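Local coordinates for protein MHP1 (Microbacterium liquefaciens, PDB 2JLN) that takes up 5-aryl-substituted hydantoins across the membrane by sodium-dependent symport, preferring the L isomers of 5-indolylmethyl and 5-benzyl hydantoin, at residues I45-G50 with F267-A272; I88-A93 with V225-D229; V197-G201 with A273-L277; L319-Y324 with F336-V340. One frame throughout, in Å; residues are numbered along the deposited sequence.

Interaction 1 (I45-G50 with F267-A272)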
# COMPACT_ATOMS: atom_id res chain seq x y z
N ILE A 45 -2.93 -7.50 10.49
CA ILE A 45 -3.48 -8.82 10.17
C ILE A 45 -3.62 -9.77 11.38
O ILE A 45 -4.37 -10.74 11.34
CB ILE A 45 -2.70 -9.51 9.02
CG1 ILE A 45 -3.59 -10.55 8.32
CG2 ILE A 45 -1.37 -10.11 9.53
CD1 ILE A 45 -2.87 -11.85 8.05
N PHE A 46 -2.89 -9.51 12.46
CA PHE A 46 -3.23 -10.18 13.69
C PHE A 46 -4.62 -9.72 14.14
O PHE A 46 -5.50 -10.53 14.43
CB PHE A 46 -2.20 -9.90 14.76
CG PHE A 46 -0.89 -10.60 14.54
CD1 PHE A 46 0.29 -10.09 15.06
CD2 PHE A 46 -0.83 -11.77 13.82
CE1 PHE A 46 1.49 -10.74 14.86
CE2 PHE A 46 0.38 -12.42 13.62
CZ PHE A 46 1.53 -11.90 14.14
N ILE A 47 -4.84 -8.42 14.18
CA ILE A 47 -6.13 -7.90 14.62
C ILE A 47 -7.29 -8.36 13.73
O ILE A 47 -8.30 -8.87 14.19
CB ILE A 47 -6.10 -6.37 14.72
CG1 ILE A 47 -5.13 -5.95 15.81
CG2 ILE A 47 -7.47 -5.83 15.02
CD1 ILE A 47 -4.83 -4.50 15.77
N ALA A 48 -7.14 -8.19 12.43
CA ALA A 48 -8.21 -8.54 11.53
C ALA A 48 -8.59 -10.01 11.62
O ALA A 48 -9.75 -10.33 11.77
CB ALA A 48 -7.81 -8.19 10.11
N ALA A 49 -7.62 -10.91 11.52
CA ALA A 49 -7.88 -12.33 11.42
C ALA A 49 -8.31 -12.87 12.76
O ALA A 49 -9.04 -13.85 12.82
CB ALA A 49 -6.65 -13.07 10.94
N GLY A 50 -7.86 -12.23 13.84
CA GLY A 50 -8.32 -12.53 15.19
C GLY A 50 -9.81 -12.29 15.43
O GLY A 50 -10.56 -13.21 15.78
N PHE A 267 0.61 -15.77 9.17
CA PHE A 267 0.46 -14.81 10.27
C PHE A 267 -1.01 -14.50 10.61
O PHE A 267 -1.33 -14.18 11.75
CB PHE A 267 1.32 -13.56 10.05
CG PHE A 267 2.80 -13.84 10.13
CD1 PHE A 267 3.44 -14.57 9.13
CD2 PHE A 267 3.54 -13.45 11.23
CE1 PHE A 267 4.79 -14.86 9.21
CE2 PHE A 267 4.90 -13.76 11.32
CZ PHE A 267 5.52 -14.46 10.30
N GLY A 268 -1.90 -14.63 9.64
CA GLY A 268 -3.32 -14.57 9.91
C GLY A 268 -3.66 -15.70 10.84
O GLY A 268 -4.29 -15.48 11.86
N PHE A 269 -3.24 -16.92 10.50
CA PHE A 269 -3.42 -18.07 11.39
C PHE A 269 -2.90 -17.83 12.82
O PHE A 269 -3.56 -18.23 13.78
CB PHE A 269 -2.83 -19.35 10.79
CG PHE A 269 -2.89 -20.54 11.72
CD1 PHE A 269 -4.01 -21.34 11.78
CD2 PHE A 269 -1.81 -20.85 12.53
CE1 PHE A 269 -4.06 -22.43 12.65
CE2 PHE A 269 -1.85 -21.93 13.41
CZ PHE A 269 -2.98 -22.72 13.46
N ILE A 270 -1.75 -17.20 13.00
CA ILE A 270 -1.29 -16.91 14.35
C ILE A 270 -2.24 -15.96 15.12
O ILE A 270 -2.52 -16.17 16.31
CB ILE A 270 0.17 -16.42 14.40
CG1 ILE A 270 1.11 -17.55 13.99
CG2 ILE A 270 0.53 -15.90 15.78
CD1 ILE A 270 2.54 -17.31 14.31
N GLY A 271 -2.75 -14.93 14.46
CA GLY A 271 -3.70 -14.03 15.10
C GLY A 271 -5.00 -14.71 15.50
O GLY A 271 -5.52 -14.51 16.61
N ALA A 272 -5.53 -15.52 14.58
CA ALA A 272 -6.75 -16.30 14.81
C ALA A 272 -6.59 -17.31 15.96
O ALA A 272 -7.44 -17.38 16.84
CB ALA A 272 -7.18 -16.97 13.56
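Phe46 does most of the reaching here. With chi1 near -73° (m), its ring swings across to helix 242-278, where CE2 lies 3.1 Å from Phe267 O, at the ring edge, and 4.1 Å from Ile270 CB. Phe267 is also in an m rotamer, and Phe46 CZ comes to the edge of its ring, 3.9 Å from Phe267 CD2. Ile45 takes the t well at chi1, and with chi2 near -136°, between wells, its CD1 lies 3.3 Å from Gly268 CA. The two segments belong to the first and seventh transmembrane helices, both in the four-helix bundle of the LeuT-like fold, and 45-50 lies in the half of helix 1 that follows its break. The axes of the two segments cross at -61° and approach to 7.2 Å. Small residues permit this: Phe46 CA and Gly271 CA are 4.1 Å apart, as are Gly50 CA and Ala272 CA, and a CB on Gly271 would clash with Phe46 O. The Ala49 CA-CB bond points toward 267-272, with CB 3.5 Å from Gly268 O. Beyond the pair, Phe46 also rests on Trp281 and Pro283, while Phe267 touches Ile41, one of the residues coordinating the sodium ion.

Interaction 2 (I88-A93 with V225-D229)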
# COMPACT_ATOMS: atom_id res chain seq x y z
N ILE A 88 6.72 6.17 -14.31
CA ILE A 88 6.19 7.37 -13.63
C ILE A 88 5.61 7.21 -12.21
O ILE A 88 5.22 6.12 -11.82
CB ILE A 88 5.15 8.13 -14.51
CG1 ILE A 88 4.01 7.23 -14.96
CG2 ILE A 88 5.80 8.77 -15.73
CD1 ILE A 88 2.91 7.98 -15.70
N ASN A 89 5.59 8.32 -11.47
CA ASN A 89 4.88 8.55 -10.18
C ASN A 89 3.43 8.21 -10.16
O ASN A 89 2.78 8.25 -11.21
CB ASN A 89 4.77 10.06 -9.93
CG ASN A 89 5.68 10.54 -8.89
OD1 ASN A 89 6.31 9.75 -8.21
ND2 ASN A 89 5.77 11.85 -8.74
N PHE A 90 2.89 8.05 -8.96
CA PHE A 90 1.44 8.14 -8.72
C PHE A 90 0.94 9.59 -8.90
O PHE A 90 0.04 9.87 -9.72
CB PHE A 90 1.10 7.64 -7.31
CG PHE A 90 -0.33 7.88 -6.91
CD1 PHE A 90 -0.65 8.91 -6.03
CD2 PHE A 90 -1.34 7.10 -7.42
CE1 PHE A 90 -1.95 9.15 -5.66
CE2 PHE A 90 -2.65 7.33 -7.05
CZ PHE A 90 -2.94 8.36 -6.17
N THR A 91 1.53 10.52 -8.16
CA THR A 91 1.08 11.90 -8.18
C THR A 91 1.08 12.50 -9.58
O THR A 91 0.15 13.20 -9.97
CB THR A 91 1.92 12.78 -7.26
OG1 THR A 91 1.95 12.20 -5.94
CG2 THR A 91 1.34 14.16 -7.16
N VAL A 92 2.15 12.22 -10.33
CA VAL A 92 2.26 12.64 -11.74
C VAL A 92 1.23 11.99 -12.69
O VAL A 92 0.63 12.68 -13.53
CB VAL A 92 3.67 12.39 -12.30
CG1 VAL A 92 3.64 12.30 -13.83
CG2 VAL A 92 4.61 13.47 -11.85
N ALA A 93 1.03 10.67 -12.55
CA ALA A 93 0.08 9.92 -13.40
C ALA A 93 -1.38 10.36 -13.25
O ALA A 93 -2.17 10.20 -14.18
CB ALA A 93 0.22 8.43 -13.17
N VAL A 225 -3.88 1.31 -4.80
CA VAL A 225 -4.23 2.50 -5.56
C VAL A 225 -3.01 3.39 -5.90
O VAL A 225 -3.10 4.30 -6.73
CB VAL A 225 -5.38 3.24 -4.86
CG1 VAL A 225 -5.24 4.74 -4.95
CG2 VAL A 225 -6.69 2.76 -5.43
N SER A 226 -1.86 3.11 -5.30
CA SER A 226 -0.66 3.88 -5.63
C SER A 226 0.67 3.10 -5.66
O SER A 226 1.72 3.67 -5.32
CB SER A 226 -0.54 5.10 -4.71
OG SER A 226 -0.23 4.72 -3.37
N ILE A 227 0.65 1.83 -6.08
CA ILE A 227 1.92 1.11 -6.23
C ILE A 227 2.91 1.86 -7.12
O ILE A 227 4.09 1.75 -6.89
CB ILE A 227 1.82 -0.35 -6.75
CG1 ILE A 227 0.47 -0.62 -7.37
CG2 ILE A 227 2.15 -1.36 -5.64
CD1 ILE A 227 0.23 0.20 -8.54
N HIS A 228 2.45 2.61 -8.12
CA HIS A 228 3.40 3.35 -8.95
C HIS A 228 4.71 3.65 -8.22
O HIS A 228 5.81 3.45 -8.76
CB HIS A 228 2.85 4.71 -9.36
CG HIS A 228 1.56 4.65 -10.10
ND1 HIS A 228 0.38 4.26 -9.51
CD2 HIS A 228 1.25 5.00 -11.37
CE1 HIS A 228 -0.60 4.35 -10.39
NE2 HIS A 228 -0.10 4.80 -11.52
N ASP A 229 4.61 4.14 -6.99
CA ASP A 229 5.79 4.64 -6.32
C ASP A 229 6.85 3.54 -6.01
O ASP A 229 8.00 3.83 -5.74
CB ASP A 229 5.38 5.52 -5.13
CG ASP A 229 4.46 6.71 -5.56
OD1 ASP A 229 4.39 6.98 -6.79
OD2 ASP A 229 3.80 7.38 -4.70
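This is a buried contact of mixed polar and aromatic character between two connecting pieces of a LeuT-like transporter: the short helix 90-93 in the link between transmembrane helices 2 and 3, and the end of transmembrane helix 6 with the turn that follows it. In this fold both lie toward the cytoplasmic side. Phe90 is the hub. Its ring lies against 225-229, with Ser226 CB over one face, 3.7 Å from the ring centroid in a CH-pi contact, and CE2 4.2 Å from Val225 CG1. Toward His228 it makes an offset edge-to-face pair, the Phe90 edge against the imidazole face, centroids 5.8 Å apart and planes at 68°. Phe90 CA also lies over a face of the imidazole, 4.1 Å from the His228 ring centroid, so the histidine packs on backbone as well as ring, and Ala93 CB lies 4.0 Å from its NE2. Leu373 and Met377 of helix 371-384 also touch the Phe90 side chain. Ser226 turns its hydroxyl elsewhere, to Ala222 O and Lys110. Asn89 holds the N-cap position of helix 90-93, yet its side chain makes no capping bond. The first-turn amide is met from across the contact instead: while Asp229 OD2 bonds Ser321 of helix 314-329, Phe90 N donates to Asp229 OD1 at 2.8 Å, nearly straight at 163°.

Interaction 3 (V197-G201 with A273-L277)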
# COMPACT_ATOMS: atom_id res chain seq x y z
N VAL A 197 -7.25 -26.93 15.94
CA VAL A 197 -7.37 -25.48 16.02
C VAL A 197 -8.04 -24.96 14.76
O VAL A 197 -8.73 -23.94 14.79
CB VAL A 197 -6.00 -24.79 16.17
CG1 VAL A 197 -6.19 -23.29 16.37
CG2 VAL A 197 -5.23 -25.40 17.33
N MET A 198 -7.85 -25.69 13.67
CA MET A 198 -8.40 -25.30 12.38
C MET A 198 -9.93 -25.20 12.37
O MET A 198 -10.50 -24.64 11.44
CB MET A 198 -7.92 -26.27 11.28
CG MET A 198 -7.77 -25.66 9.87
SD MET A 198 -6.46 -24.42 9.72
CE MET A 198 -4.98 -25.39 10.05
N SER A 199 -10.60 -25.72 13.40
CA SER A 199 -12.07 -25.57 13.45
C SER A 199 -12.68 -25.00 14.75
O SER A 199 -13.87 -25.15 15.00
CB SER A 199 -12.77 -26.88 13.07
OG SER A 199 -12.18 -27.98 13.72
N MET A 200 -11.86 -24.31 15.54
CA MET A 200 -12.29 -23.82 16.84
C MET A 200 -13.18 -22.56 16.84
O MET A 200 -13.70 -22.16 17.91
CB MET A 200 -11.10 -23.60 17.79
CG MET A 200 -10.26 -24.81 18.03
SD MET A 200 -9.29 -24.69 19.54
CE MET A 200 -10.33 -25.58 20.71
N GLY A 201 -13.39 -21.93 15.69
CA GLY A 201 -14.09 -20.65 15.76
C GLY A 201 -15.61 -20.64 15.57
O GLY A 201 -16.31 -21.63 15.79
N ALA A 273 -5.50 -18.08 15.95
CA ALA A 273 -5.18 -19.04 17.01
C ALA A 273 -5.11 -18.40 18.41
O ALA A 273 -5.73 -18.89 19.35
CB ALA A 273 -3.90 -19.78 16.69
N SER A 274 -4.36 -17.32 18.56
CA SER A 274 -4.43 -16.53 19.78
C SER A 274 -5.85 -16.25 20.27
O SER A 274 -6.13 -16.49 21.43
CB SER A 274 -3.70 -15.21 19.60
OG SER A 274 -2.31 -15.39 19.63
N MET A 275 -6.73 -15.70 19.42
CA MET A 275 -8.11 -15.38 19.86
C MET A 275 -8.77 -16.61 20.46
O MET A 275 -9.35 -16.57 21.54
CB MET A 275 -8.99 -14.90 18.69
CG MET A 275 -9.37 -13.40 18.65
SD MET A 275 -9.77 -12.53 20.20
CE MET A 275 -10.98 -13.66 20.86
N VAL A 276 -8.65 -17.72 19.76
CA VAL A 276 -9.45 -18.90 19.97
C VAL A 276 -8.89 -19.79 21.10
O VAL A 276 -9.63 -20.40 21.83
CB VAL A 276 -9.60 -19.63 18.60
CG1 VAL A 276 -8.81 -20.93 18.54
CG2 VAL A 276 -11.04 -19.83 18.29
N LEU A 277 -7.58 -19.82 21.26
CA LEU A 277 -6.98 -20.56 22.36
C LEU A 277 -7.07 -19.82 23.70
O LEU A 277 -7.26 -20.43 24.73
CB LEU A 277 -5.50 -20.89 22.06
CG LEU A 277 -5.20 -21.86 20.89
CD1 LEU A 277 -3.74 -22.26 20.87
CD2 LEU A 277 -6.09 -23.11 20.92
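Val197 starts the contact with its CA-CB bond aimed at helix 242-278. Its CG1 lies 4.2 Å from Ala273 CB and 4.1 Å from Val276 CG1, while CG2 comes to 4.3 Å from Leu277 CD2, so one branched side chain spans three residues of the helix; Leu187 and Val192 add to its burial. The chain then folds through a type I beta turn, closed by Met200 N to Val197 O at 3.2 Å, with Met198 and Ser199 at its corners making no contact with 273-277. Met198 is held instead by backbone hydrogen bonding to Trp59. In the LeuT-like fold this turn belongs to the link between transmembrane helices 5 and 6, and it lies against the last turns of helix 7 near the surface of the protein, away from the sodium and substrate sites. The turn brings Met200 back to the helix: CB sits 3.6 Å from Val276 CG1, and SD is 3.8 Å from Leu277 CD2. Gly201 adds a last backbone touch, its CA 4.0 Å from Val276 CG2.

Interaction 4 (L319-Y324 with F336-V340)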
# COMPACT_ATOMS: atom_id res chain seq x y z
N LEU A 319 5.42 6.18 3.67
CA LEU A 319 6.27 7.38 3.60
C LEU A 319 6.72 7.76 2.19
O LEU A 319 6.78 8.93 1.87
CB LEU A 319 7.49 7.24 4.50
CG LEU A 319 8.19 8.56 4.80
CD1 LEU A 319 7.27 9.46 5.61
CD2 LEU A 319 9.42 8.25 5.57
N LEU A 320 7.05 6.76 1.38
CA LEU A 320 7.35 6.94 -0.04
C LEU A 320 6.36 7.85 -0.75
O LEU A 320 6.78 8.77 -1.45
CB LEU A 320 7.36 5.61 -0.79
CG LEU A 320 8.65 4.82 -0.85
CD1 LEU A 320 8.48 3.64 -1.78
CD2 LEU A 320 9.77 5.73 -1.31
N SER A 321 5.06 7.60 -0.61
CA SER A 321 4.10 8.32 -1.43
C SER A 321 3.82 9.76 -1.05
O SER A 321 3.47 10.56 -1.91
CB SER A 321 2.81 7.55 -1.59
OG SER A 321 3.07 6.28 -2.17
N PRO A 322 3.92 10.12 0.23
CA PRO A 322 3.80 11.58 0.34
C PRO A 322 5.09 12.32 -0.09
O PRO A 322 5.02 13.44 -0.63
CB PRO A 322 3.47 11.79 1.83
CG PRO A 322 3.86 10.52 2.49
CD PRO A 322 3.53 9.47 1.49
N ALA A 323 6.25 11.70 0.14
CA ALA A 323 7.50 12.24 -0.38
C ALA A 323 7.37 12.62 -1.87
O ALA A 323 7.55 13.78 -2.22
CB ALA A 323 8.66 11.28 -0.14
N TYR A 324 7.05 11.68 -2.75
CA TYR A 324 6.93 12.02 -4.17
C TYR A 324 5.84 13.05 -4.51
O TYR A 324 5.94 13.72 -5.55
CB TYR A 324 6.69 10.79 -5.03
CG TYR A 324 7.88 9.92 -5.23
CD1 TYR A 324 7.88 8.63 -4.76
CD2 TYR A 324 9.00 10.37 -5.92
CE1 TYR A 324 8.96 7.80 -4.94
CE2 TYR A 324 10.09 9.54 -6.12
CZ TYR A 324 10.06 8.25 -5.62
OH TYR A 324 11.10 7.37 -5.77
N PHE A 336 13.05 14.79 -3.52
CA PHE A 336 12.71 13.55 -2.84
C PHE A 336 13.25 13.46 -1.41
O PHE A 336 12.47 13.28 -0.48
CB PHE A 336 13.17 12.32 -3.60
CG PHE A 336 12.94 11.06 -2.85
CD1 PHE A 336 11.66 10.51 -2.76
CD2 PHE A 336 13.99 10.43 -2.19
CE1 PHE A 336 11.43 9.35 -2.04
CE2 PHE A 336 13.78 9.26 -1.48
CZ PHE A 336 12.49 8.71 -1.39
N LYS A 337 14.55 13.55 -1.22
CA LYS A 337 15.10 13.47 0.14
C LYS A 337 14.47 14.52 1.09
O LYS A 337 14.24 14.26 2.27
CB LYS A 337 16.63 13.55 0.15
CG LYS A 337 17.36 12.22 -0.21
CD LYS A 337 18.79 12.48 -0.80
CE LYS A 337 19.62 11.18 -1.06
NZ LYS A 337 20.57 10.68 0.05
N THR A 338 14.15 15.70 0.58
CA THR A 338 13.58 16.72 1.45
C THR A 338 12.09 16.53 1.77
O THR A 338 11.64 16.96 2.84
CB THR A 338 13.86 18.11 0.88
OG1 THR A 338 15.09 18.56 1.43
CG2 THR A 338 12.74 19.09 1.21
N GLY A 339 11.36 15.88 0.85
CA GLY A 339 9.93 15.61 0.96
C GLY A 339 9.66 14.53 1.99
O GLY A 339 8.67 14.59 2.72
N VAL A 340 10.56 13.56 2.03
CA VAL A 340 10.61 12.54 3.07
C VAL A 340 10.75 13.11 4.48
O VAL A 340 10.05 12.68 5.38
CB VAL A 340 11.77 11.61 2.83
CG1 VAL A 340 12.08 10.85 4.09
CG2 VAL A 340 11.48 10.67 1.68
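Transmembrane helices 8 and 9 meet here near the turn that joins them, part of the hash motif (helices 3, 4, 8 and 9) of the LeuT-like fold. The two segments' axes pass 8.0 Å apart with their directions at 119°. Phe336, in the first turn of helix 336-349, brings its ring to three residues: CZ is 4.0 Å from Leu320 CD2, CE1 is 3.9 Å from Ala323 CB, and CD1 lies 3.8 Å from Tyr324 CE2, over the face of the tyrosine ring. The two rings are inclined at 36°, neither stacked nor perpendicular. Lys337 points away from 319-324, and Thr338 makes no contact with it. Gly339 CA makes the closest CA pair, 4.4 Å from Ala323 CA, and Gly339 C is 3.9 Å from Ala323 CA; a CB on Gly339 would clash with Ala323 O. Val340 finishes the contact and extends it toward Leu319, whose side chain is about 5 Å from that of the probable substrate-binding Asn318: Val340 CG1 lies 4.0 Å from Leu319 CD2, and its CG2 presses to 3.4 Å from Ala323 CB.

How the interactions relate
The four contacts form two pairs, one toward each end of the transporter. Interactions 1, 2 and 4 are buried; only interaction 3 is partly exposed. Interactions 1 and 3 share helix 242-278 on consecutive turns and touch through Gly50 O and Met275 CG, 3.1 Å apart; moving outward along that helix, tight glycine-rich helix packing gives way to a contact of mainly apolar side chains with a loop. Interactions 2 and 4 lie about 30 Å from interaction 1 between centres and are joined by a probable hydrogen bond, Asp229 OD2 to Ser321 OG at 2.9 Å. Among the four, only interaction 2 has a hydrogen bond between its own segments; interactions 1 and 4 instead share close glycine-mediated backbone approaches.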